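Local coordinates for protein myosin regulatory light chain (Placopecten magellanicus, PDB 3PN7) that probably confers calcium-dependent control on molluscan muscle myosin, serving as the calcium-binding regulatory subunit of the motor, at residues E103-K108 with F144-F149. Residues are numbered along the deposited sequence; the frame is centred on the assembly and turned at random.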
ATOM      1  N   GLU B 103      10.816   4.968   1.763  1.00 41.60           N
ATOM      2  CA  GLU B 103      11.212   5.557   0.491  1.00 45.29           C
ATOM      3  C   GLU B 103      12.718   5.793   0.423  1.00 46.20           C
ATOM      4  O   GLU B 103      13.377   5.403  -0.545  1.00 43.70           O
ATOM      5  CB  GLU B 103      10.470   6.878   0.298  1.00 55.16           C
ATOM      6  CG  GLU B 103       9.434   6.868  -0.817  1.00 62.80           C
ATOM      7  CD  GLU B 103      10.045   7.208  -2.170  1.00 74.37           C
ATOM      8  OE1 GLU B 103      10.301   8.412  -2.428  1.00 68.14           O
ATOM      9  OE2 GLU B 103      10.278   6.272  -2.969  1.00 77.84           O
ATOM     10  N   LEU B 104      13.249   6.425   1.467  1.00 44.16           N
ATOM     11  CA  LEU B 104      14.657   6.788   1.539  1.00 41.78           C
ATOM     12  C   LEU B 104      15.575   5.655   1.998  1.00 43.23           C
ATOM     13  O   LEU B 104      16.756   5.888   2.263  1.00 44.58           O
ATOM     14  CB  LEU B 104      14.835   7.994   2.463  1.00 42.23           C
ATOM     15  CG  LEU B 104      13.931   9.184   2.139  1.00 50.82           C
ATOM     16  CD1 LEU B 104      13.881  10.164   3.301  1.00 58.56           C
ATOM     17  CD2 LEU B 104      14.370   9.879   0.859  1.00 43.01           C
ATOM     18  N   ASP B 105      15.036   4.441   2.115  1.00 42.54           N
ATOM     19  CA  ASP B 105      15.846   3.260   2.430  1.00 40.77           C
ATOM     20  C   ASP B 105      16.663   3.415   3.719  1.00 39.52           C
ATOM     21  O   ASP B 105      17.844   3.082   3.755  1.00 37.44           O
ATOM     22  CB  ASP B 105      16.787   2.941   1.259  1.00 44.50           C
ATOM     23  CG  ASP B 105      17.133   1.463   1.166  1.00 50.62           C
ATOM     24  OD1 ASP B 105      16.446   0.631   1.806  1.00 45.05           O
ATOM     25  OD2 ASP B 105      18.093   1.132   0.440  1.00 53.99           O
ATOM     26  N   THR B 106      16.030   3.921   4.773  1.00 37.57           N
ATOM     27  CA  THR B 106      16.681   4.032   6.073  1.00 35.11           C
ATOM     28  C   THR B 106      16.760   2.694   6.784  1.00 36.82           C
ATOM     29  O   THR B 106      17.509   2.554   7.757  1.00 38.57           O
ATOM     30  CB  THR B 106      15.915   4.991   6.999  1.00 37.55           C
ATOM     31  OG1 THR B 106      14.592   4.481   7.230  1.00 34.59           O
ATOM     32  CG2 THR B 106      15.829   6.359   6.361  1.00 36.06           C
ATOM     33  N   LYS B 107      15.982   1.717   6.309  1.00 34.74           N
ATOM     34  CA  LYS B 107      15.895   0.388   6.936  1.00 35.72           C
ATOM     35  C   LYS B 107      15.177   0.444   8.292  1.00 32.39           C
ATOM     36  O   LYS B 107      15.299  -0.474   9.099  1.00 30.28           O
ATOM     37  CB  LYS B 107      17.273  -0.272   7.106  1.00 34.92           C
ATOM     38  CG  LYS B 107      18.135  -0.338   5.851  1.00 39.06           C
ATOM     39  CD  LYS B 107      17.425  -1.024   4.685  1.00 42.58           C
ATOM     40  CE  LYS B 107      18.396  -1.292   3.530  1.00 46.94           C
ATOM     41  NZ  LYS B 107      17.698  -1.726   2.277  1.00 46.23           N
ATOM     42  N   LYS B 108      14.465   1.545   8.538  1.00 30.34           N
ATOM     43  CA  LYS B 108      13.576   1.667   9.681  1.00 30.19           C
ATOM     44  C   LYS B 108      12.266   2.298   9.244  1.00 31.84           C
ATOM     45  O   LYS B 108      12.145   2.807   8.138  1.00 32.56           O
ATOM     46  CB  LYS B 108      14.207   2.490  10.798  1.00 34.62           C
ATOM     47  CG  LYS B 108      15.593   2.015  11.219  1.00 37.24           C
ATOM     48  CD  LYS B 108      15.614   1.556  12.663  1.00 38.44           C
ATOM     49  CE  LYS B 108      17.042   1.385  13.182  1.00 41.67           C
ATOM     50  NZ  LYS B 108      17.853   0.602  12.210  1.00 44.56           N
ATOM     51  N   PHE B 144      11.119   1.543  14.272  1.00 31.92           N
ATOM     52  CA  PHE B 144      10.894   0.122  14.149  1.00 32.74           C
ATOM     53  C   PHE B 144      11.935  -0.467  13.195  1.00 32.66           C
ATOM     54  O   PHE B 144      11.930  -0.182  11.998  1.00 31.35           O
ATOM     55  CB  PHE B 144       9.467  -0.090  13.626  1.00 30.50           C
ATOM     56  CG  PHE B 144       9.074  -1.534  13.418  1.00 33.06           C
ATOM     57  CD1 PHE B 144       8.559  -2.285  14.458  1.00 33.26           C
ATOM     58  CD2 PHE B 144       9.152  -2.113  12.162  1.00 34.88           C
ATOM     59  CE1 PHE B 144       8.168  -3.595  14.265  1.00 33.78           C
ATOM     60  CE2 PHE B 144       8.755  -3.429  11.962  1.00 32.53           C
ATOM     61  CZ  PHE B 144       8.264  -4.165  13.011  1.00 34.23           C
ATOM     62  N   ASP B 145      12.822  -1.299  13.737  1.00 34.71           N
ATOM     63  CA  ASP B 145      13.877  -1.951  12.956  1.00 31.27           C
ATOM     64  C   ASP B 145      13.314  -3.140  12.183  1.00 35.08           C
ATOM     65  O   ASP B 145      13.301  -4.267  12.680  1.00 34.11           O
ATOM     66  CB  ASP B 145      14.976  -2.435  13.892  1.00 34.44           C
ATOM     67  CG  ASP B 145      16.217  -2.910  13.155  1.00 40.15           C
ATOM     68  OD1 ASP B 145      16.129  -3.200  11.936  1.00 36.86           O
ATOM     69  OD2 ASP B 145      17.285  -2.990  13.806  1.00 41.87           O
ATOM     70  N   TYR B 146      12.855  -2.904  10.961  1.00 31.03           N
ATOM     71  CA  TYR B 146      12.173  -3.971  10.254  1.00 32.30           C
ATOM     72  C   TYR B 146      13.061  -5.074   9.687  1.00 31.24           C
ATOM     73  O   TYR B 146      12.593  -6.194   9.493  1.00 25.54           O
ATOM     74  CB  TYR B 146      11.243  -3.419   9.182  1.00 27.77           C
ATOM     75  CG  TYR B 146      11.882  -2.725   8.003  1.00 29.30           C
ATOM     76  CD1 TYR B 146      12.482  -3.448   6.983  1.00 32.03           C
ATOM     77  CD2 TYR B 146      11.808  -1.336   7.869  1.00 31.39           C
ATOM     78  CE1 TYR B 146      13.035  -2.802   5.866  1.00 33.43           C
ATOM     79  CE2 TYR B 146      12.344  -0.680   6.764  1.00 30.99           C
ATOM     80  CZ  TYR B 146      12.960  -1.418   5.771  1.00 32.16           C
ATOM     81  OH  TYR B 146      13.481  -0.771   4.686  1.00 31.14           O
ATOM     82  N   VAL B 147      14.320  -4.758   9.395  1.00 31.25           N
ATOM     83  CA  VAL B 147      15.278  -5.795   9.022  1.00 31.24           C
ATOM     84  C   VAL B 147      15.424  -6.811  10.161  1.00 30.79           C
ATOM     85  O   VAL B 147      15.329  -8.014   9.962  1.00 31.70           O
ATOM     86  CB  VAL B 147      16.653  -5.196   8.673  1.00 37.30           C
ATOM     87  CG1 VAL B 147      17.672  -6.311   8.396  1.00 34.18           C
ATOM     88  CG2 VAL B 147      16.523  -4.252   7.479  1.00 32.28           C
ATOM     89  N   ARG B 148      15.633  -6.308  11.366  1.00 32.79           N
ATOM     90  CA  ARG B 148      15.766  -7.161  12.535  1.00 35.21           C
ATOM     91  C   ARG B 148      14.440  -7.849  12.896  1.00 35.75           C
ATOM     92  O   ARG B 148      14.413  -9.003  13.330  1.00 32.94           O
ATOM     93  CB  ARG B 148      16.256  -6.321  13.705  1.00 36.28           C
ATOM     94  CG  ARG B 148      16.641  -7.114  14.922  1.00 45.84           C
ATOM     95  CD  ARG B 148      17.174  -6.172  15.980  1.00 53.32           C
ATOM     96  NE  ARG B 148      17.622  -6.874  17.176  1.00 56.12           N
ATOM     97  CZ  ARG B 148      17.745  -6.292  18.362  1.00 66.42           C
ATOM     98  NH1 ARG B 148      17.437  -5.003  18.497  1.00 63.20           N
ATOM     99  NH2 ARG B 148      18.166  -6.991  19.410  1.00 70.17           N
ATOM    100  N   PHE B 149      13.333  -7.137  12.722  1.00 32.72           N
ATOM    101  CA  PHE B 149      12.024  -7.733  12.962  1.00 31.01           C
ATOM    102  C   PHE B 149      11.819  -8.935  12.033  1.00 30.42           C
ATOM    103  O   PHE B 149      11.338  -9.978  12.457  1.00 35.32           O
ATOM    104  CB  PHE B 149      10.915  -6.688  12.779  1.00 32.30           C
ATOM    105  CG  PHE B 149       9.524  -7.248  12.865  1.00 30.32           C
ATOM    106  CD1 PHE B 149       8.892  -7.390  14.090  1.00 30.97           C
ATOM    107  CD2 PHE B 149       8.845  -7.622  11.715  1.00 31.40           C
ATOM    108  CE1 PHE B 149       7.606  -7.903  14.173  1.00 34.23           C
ATOM    109  CE2 PHE B 149       7.561  -8.128  11.783  1.00 32.76           C
ATOM    110  CZ  PHE B 149       6.936  -8.274  13.012  1.00 33.54           C
TER
HETATM  111  O   HOH W   1      17.288  -1.710  10.118  1.00 39.49           O
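The ring of Tyr146 lies against the backbone of Lys107: one face receives Lys107 O, 3.7 Å above the plane and offset toward the rim, while CE2 comes within 3.4 Å of Lys107 C. Tyr146 CG stands between its own backbone N and carbonyl carbon (chi1 67°), a crowded position that turns the ring toward the loop from the first turn of its helix. A tyrosine suits this place because the flat ring packs on a peptide group and the hydroxyl at its tip hydrogen-bonds to Asp102. An alanine here would probably open a gap beneath the Lys107 peptide and leave Asp102 without that hydroxyl partner.

Lys107 curls back at chi2 (-55°), and its amino group forms a salt bridge with Asp105, NZ to OD1 2.7 Å, within the loop itself. Its methylenes remain for apolar contact, CB lying 4.1 Å from Val147 CG2. Lys108 closes an ST turn, its N donating to Thr106 OG1, and its bent side chain passes Asp145, with CD 3.9 Å from Asp145 CA. The Lys108 NZ to Asp145 OD2 salt bridge is long, at 4.0 Å. A water bridges more closely, donating to both Lys107 O and Asp145 OD1 and accepting weakly from Lys108 NZ. Aspartate suits the N-cap position, for Asp145 OD1 also accepts from Arg148 N at 3.2 Å, the donor lying above the carboxylate plane.

The contact joins the loop after helix 91-99 to the start of helix 146-154, away from the magnesium site. Phe98 of helix 91-99 meets the Tyr146 ring nearly parallel, and beside the contact strands 109-110 and 143-144 pair antiparallel, with Phe144 backbone-bonded to Leu109, a pairing consistent with two EF-hand loops facing each other.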